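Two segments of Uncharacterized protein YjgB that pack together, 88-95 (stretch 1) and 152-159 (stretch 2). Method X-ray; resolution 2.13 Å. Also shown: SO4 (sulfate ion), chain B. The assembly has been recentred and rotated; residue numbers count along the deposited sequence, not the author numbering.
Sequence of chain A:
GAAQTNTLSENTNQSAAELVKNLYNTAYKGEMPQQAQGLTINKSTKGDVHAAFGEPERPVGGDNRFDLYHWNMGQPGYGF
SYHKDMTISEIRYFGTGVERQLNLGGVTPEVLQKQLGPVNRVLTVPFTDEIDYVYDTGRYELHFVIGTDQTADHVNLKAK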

ATOM      1  N   ILE A  88      -1.281 -13.441   4.171  1.00 45.46           N
ATOM      2  CA  ILE A  88      -0.760 -12.227   3.534  1.00 41.13           C
ATOM      3  C   ILE A  88       0.603 -11.793   4.152  1.00 47.07           C
ATOM      4  O   ILE A  88       0.715 -11.576   5.361  1.00 45.45           O
ATOM      5  CB  ILE A  88      -1.811 -11.083   3.593  1.00 40.29           C
ATOM      6  CG1 ILE A  88      -3.163 -11.493   2.915  1.00 38.76           C
ATOM      7  CG2 ILE A  88      -1.251  -9.773   3.009  1.00 39.14           C
ATOM      8  CD1 ILE A  88      -4.309 -10.442   3.103  1.00 34.43           C
ATOM      9  N   SER A  89       1.634 -11.645   3.301  1.00 45.68           N
ATOM     10  CA  SER A  89       2.932 -11.168   3.788  1.00 46.19           C
ATOM     11  C   SER A  89       3.069  -9.670   3.558  1.00 49.08           C
ATOM     12  O   SER A  89       3.732  -9.015   4.351  1.00 50.52           O
ATOM     13  CB  SER A  89       4.099 -11.924   3.160  1.00 49.24           C
ATOM     14  OG  SER A  89       4.006 -12.017   1.753  1.00 53.57           O
ATOM     15  N   GLU A  90       2.411  -9.107   2.506  1.00 42.65           N
ATOM     16  CA  GLU A  90       2.501  -7.677   2.204  1.00 39.02           C
ATOM     17  C   GLU A  90       1.309  -7.199   1.417  1.00 39.33           C
ATOM     18  O   GLU A  90       0.782  -7.932   0.569  1.00 38.15           O
ATOM     19  CB  GLU A  90       3.802  -7.392   1.425  1.00 42.03           C
ATOM     20  CG  GLU A  90       4.107  -5.928   1.133  1.00 51.91           C
ATOM     21  CD  GLU A  90       5.453  -5.655   0.491  1.00 62.84           C
ATOM     22  OE1 GLU A  90       6.375  -6.492   0.625  1.00 54.00           O
ATOM     23  OE2 GLU A  90       5.592  -4.574  -0.123  1.00 57.24           O
ATOM     24  N   ILE A  91       0.871  -5.962   1.706  1.00 34.45           N
ATOM     25  CA  ILE A  91      -0.227  -5.335   0.950  1.00 32.74           C
ATOM     26  C   ILE A  91       0.380  -4.117   0.268  1.00 35.92           C
ATOM     27  O   ILE A  91       1.142  -3.387   0.891  1.00 35.68           O
ATOM     28  CB  ILE A  91      -1.509  -4.990   1.794  1.00 34.07           C
ATOM     29  CG1 ILE A  91      -1.998  -6.218   2.601  1.00 35.52           C
ATOM     30  CG2 ILE A  91      -2.636  -4.440   0.893  1.00 28.97           C
ATOM     31  CD1 ILE A  91      -3.089  -5.965   3.664  1.00 39.11           C
ATOM     32  N   ARG A  92       0.100  -3.956  -1.022  1.00 31.74           N
ATOM     33  CA  ARG A  92       0.568  -2.859  -1.834  1.00 32.25           C
ATOM     34  C   ARG A  92      -0.647  -2.094  -2.377  1.00 37.90           C
ATOM     35  O   ARG A  92      -1.504  -2.683  -3.035  1.00 38.37           O
ATOM     36  CB  ARG A  92       1.449  -3.429  -2.943  1.00 36.69           C
ATOM     37  CG  ARG A  92       2.389  -2.441  -3.576  1.00 51.34           C
ATOM     38  CD  ARG A  92       3.467  -3.170  -4.343  1.00 60.56           C
ATOM     39  NE  ARG A  92       4.568  -3.634  -3.496  1.00 65.68           N
ATOM     40  CZ  ARG A  92       5.596  -4.344  -3.951  1.00 74.83           C
ATOM     41  NH1 ARG A  92       5.641  -4.716  -5.222  1.00 69.23           N
ATOM     42  NH2 ARG A  92       6.559  -4.730  -3.128  1.00 57.91           N
ATOM     43  N   TYR A  93      -0.741  -0.794  -2.040  1.00 34.50           N
ATOM     44  CA  TYR A  93      -1.781   0.154  -2.438  1.00 33.31           C
ATOM     45  C   TYR A  93      -1.231   1.002  -3.599  1.00 37.25           C
ATOM     46  O   TYR A  93      -0.229   1.683  -3.425  1.00 34.82           O
ATOM     47  CB  TYR A  93      -2.181   1.006  -1.217  1.00 34.33           C
ATOM     48  CG  TYR A  93      -3.195   2.088  -1.491  1.00 38.76           C
ATOM     49  CD1 TYR A  93      -4.559   1.819  -1.451  1.00 41.77           C
ATOM     50  CD2 TYR A  93      -2.795   3.392  -1.768  1.00 41.90           C
ATOM     51  CE1 TYR A  93      -5.499   2.807  -1.743  1.00 46.55           C
ATOM     52  CE2 TYR A  93      -3.726   4.393  -2.043  1.00 44.25           C
ATOM     53  CZ  TYR A  93      -5.080   4.097  -2.027  1.00 51.01           C
ATOM     54  OH  TYR A  93      -6.005   5.079  -2.312  1.00 53.17           O
ATOM     55  N   PHE A  94      -1.889   0.960  -4.783  1.00 34.54           N
ATOM     56  CA  PHE A  94      -1.379   1.641  -5.970  1.00 36.15           C
ATOM     57  C   PHE A  94      -2.083   2.958  -6.318  1.00 43.67           C
ATOM     58  O   PHE A  94      -1.672   3.644  -7.266  1.00 45.09           O
ATOM     59  CB  PHE A  94      -1.493   0.694  -7.154  1.00 37.31           C
ATOM     60  CG  PHE A  94      -0.485  -0.428  -7.086  1.00 38.29           C
ATOM     61  CD1 PHE A  94       0.816  -0.249  -7.559  1.00 42.92           C
ATOM     62  CD2 PHE A  94      -0.853  -1.688  -6.624  1.00 38.52           C
ATOM     63  CE1 PHE A  94       1.737  -1.297  -7.516  1.00 44.55           C
ATOM     64  CE2 PHE A  94       0.065  -2.732  -6.589  1.00 41.78           C
ATOM     65  CZ  PHE A  94       1.348  -2.539  -7.041  1.00 42.40           C
ATOM     66  N   GLY A  95      -3.116   3.309  -5.549  1.00 39.75           N
ATOM     67  CA  GLY A  95      -3.926   4.482  -5.841  1.00 41.48           C
ATOM     68  C   GLY A  95      -4.779   4.208  -7.064  1.00 43.85           C
ATOM     69  O   GLY A  95      -4.896   3.056  -7.486  1.00 40.66           O
ATOM     70  N   ALA A 152       3.780   9.674  -4.666  1.00 60.17           N
ATOM     71  CA  ALA A 152       3.813   8.257  -4.279  1.00 54.46           C
ATOM     72  C   ALA A 152       3.369   7.363  -5.436  1.00 54.84           C
ATOM     73  O   ALA A 152       2.373   7.650  -6.096  1.00 53.54           O
ATOM     74  CB  ALA A 152       2.915   8.016  -3.062  1.00 52.23           C
ATOM     75  N   ASP A 153       4.106   6.271  -5.661  1.00 51.31           N
ATOM     76  CA  ASP A 153       3.816   5.267  -6.685  1.00 49.81           C
ATOM     77  C   ASP A 153       2.931   4.197  -6.112  1.00 52.09           C
ATOM     78  O   ASP A 153       1.931   3.837  -6.728  1.00 52.75           O
ATOM     79  CB  ASP A 153       5.107   4.667  -7.224  1.00 51.86           C
ATOM     80  CG  ASP A 153       5.894   5.665  -8.052  1.00 60.07           C
ATOM     81  OD1 ASP A 153       5.272   6.620  -8.593  1.00 65.36           O
ATOM     82  OD2 ASP A 153       7.118   5.509  -8.148  1.00 56.03           O
ATOM     83  N   HIS A 154       3.290   3.709  -4.916  1.00 46.22           N
ATOM     84  CA  HIS A 154       2.550   2.729  -4.123  1.00 41.89           C
ATOM     85  C   HIS A 154       2.945   2.858  -2.653  1.00 46.22           C
ATOM     86  O   HIS A 154       3.991   3.430  -2.320  1.00 47.85           O
ATOM     87  CB  HIS A 154       2.730   1.280  -4.623  1.00 40.40           C
ATOM     88  CG  HIS A 154       4.155   0.851  -4.799  1.00 44.43           C
ATOM     89  ND1 HIS A 154       4.918   0.399  -3.731  1.00 45.96           N
ATOM     90  CD2 HIS A 154       4.906   0.805  -5.920  1.00 46.64           C
ATOM     91  CE1 HIS A 154       6.097   0.090  -4.242  1.00 46.48           C
ATOM     92  NE2 HIS A 154       6.127   0.306  -5.556  1.00 47.89           N
ATOM     93  N   VAL A 155       2.068   2.370  -1.782  1.00 40.12           N
ATOM     94  CA  VAL A 155       2.238   2.356  -0.331  1.00 37.98           C
ATOM     95  C   VAL A 155       2.183   0.896   0.089  1.00 39.78           C
ATOM     96  O   VAL A 155       1.227   0.211  -0.250  1.00 35.78           O
ATOM     97  CB  VAL A 155       1.169   3.216   0.375  1.00 40.99           C
ATOM     98  CG1 VAL A 155       1.421   3.269   1.872  1.00 41.48           C
ATOM     99  CG2 VAL A 155       1.122   4.625  -0.203  1.00 43.50           C
ATOM    100  N   ASN A 156       3.239   0.399   0.743  1.00 39.81           N
ATOM    101  CA  ASN A 156       3.337  -0.989   1.201  1.00 38.89           C
ATOM    102  C   ASN A 156       3.087  -1.152   2.682  1.00 44.08           C
ATOM    103  O   ASN A 156       3.527  -0.331   3.480  1.00 45.62           O
ATOM    104  CB  ASN A 156       4.709  -1.574   0.881  1.00 38.02           C
ATOM    105  CG  ASN A 156       5.098  -1.522  -0.563  1.00 53.46           C
ATOM    106  OD1 ASN A 156       4.256  -1.359  -1.445  1.00 52.16           O
ATOM    107  ND2 ASN A 156       6.395  -1.662  -0.836  1.00 42.64           N
ATOM    108  N   LEU A 157       2.392  -2.237   3.057  1.00 40.38           N
ATOM    109  CA  LEU A 157       2.179  -2.583   4.454  1.00 39.01           C
ATOM    110  C   LEU A 157       2.706  -3.973   4.717  1.00 42.26           C
ATOM    111  O   LEU A 157       2.331  -4.907   4.018  1.00 40.17           O
ATOM    112  CB  LEU A 157       0.705  -2.484   4.859  1.00 37.67           C
ATOM    113  CG  LEU A 157       0.386  -2.720   6.345  1.00 41.78           C
ATOM    114  CD1 LEU A 157       0.979  -1.648   7.228  1.00 42.64           C
ATOM    115  CD2 LEU A 157      -1.073  -2.799   6.549  1.00 41.90           C
ATOM    116  N   LYS A 158       3.583  -4.114   5.732  1.00 42.11           N
ATOM    117  CA  LYS A 158       4.116  -5.419   6.121  1.00 42.99           C
ATOM    118  C   LYS A 158       4.413  -5.446   7.612  1.00 47.25           C
ATOM    119  O   LYS A 158       4.420  -4.395   8.246  1.00 46.23           O
ATOM    120  CB  LYS A 158       5.352  -5.819   5.282  1.00 45.64           C
ATOM    121  CG  LYS A 158       6.589  -4.939   5.397  1.00 60.51           C
ATOM    122  CD  LYS A 158       7.777  -5.671   4.778  1.00 70.14           C
ATOM    123  CE  LYS A 158       8.939  -4.773   4.446  1.00 91.13           C
ATOM    124  NZ  LYS A 158       9.810  -5.367   3.389  1.00100.88           N
ATOM    125  N   ALA A 159       4.662  -6.640   8.174  1.00 46.32           N
ATOM    126  CA  ALA A 159       5.043  -6.756   9.584  1.00 49.28           C
ATOM    127  C   ALA A 159       6.469  -6.290   9.786  1.00 55.22           C
ATOM    128  O   ALA A 159       7.319  -6.488   8.898  1.00 56.90           O
ATOM    129  CB  ALA A 159       4.902  -8.194  10.057  1.00 52.32           C
TER
HETATM  130  S   SO4 B 201       9.263  -7.399  -5.726  1.00 62.85           S
HETATM  131  O1  SO4 B 201       9.323  -8.865  -5.756  1.00 61.24           O
HETATM  132  O2  SO4 B 201       8.285  -6.871  -6.671  1.00 64.16           O
HETATM  133  O3  SO4 B 201       8.915  -6.987  -4.361  1.00 64.78           O
HETATM  134  O4  SO4 B 201      10.543  -6.817  -6.085  1.00 65.88           O
HETATM  135  O   HOH W   1       4.861  -9.042   6.778  1.00 46.08           O
HETATM  136  O   HOH W   2       9.095  -5.302   0.461  1.00 58.11           O

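Stretch 1 and residues 154-159 of stretch 2 lie side by side as antiparallel β-strands, their N-to-C directions 163° apart. Ile91 and Leu157 form a hydrogen-bonded pair, with Ile91 N to Leu157 O at 2.9 Å and Leu157 N to Ile91 O at 2.8 Å. Two residues along, Tyr93 and Val155 repeat the pattern, Tyr93 N to Val155 O at 2.8 Å and Val155 N to Tyr93 O at 2.9 Å. Between them Arg92 faces Asn156 as a non-hydrogen-bonded pair, where the strands draw closer, CA to CA 4.5 Å.

Because side chains alternate, Ile91, Tyr93, Val155 and Leu157 share one face. All are buried, and their branched or aromatic side chains suit a greasy layer; Tyr93 CB lies 4.3 Å from Val155 CB.

The other face is polar. Arg92 NH2 makes a salt bridge with Glu90 OE2 (3.2 Å) along its own strand, while Arg92 NE gives a weak hydrogen bond to Asn156 OD1 (3.1 Å). Asn156 OD1 also accepts a hydrogen bond from His154 ND1 at 3.0 Å, so one amide links both strands. The aliphatic part of Arg92 covers the imidazole, its CD 4.1 Å from the His154 ring centroid, a CH-π contact. Farther along, a water bridges Glu90 OE1 and Lys158 NZ, 3.0 Å from each, joining opposite charges too distant for a salt bridge.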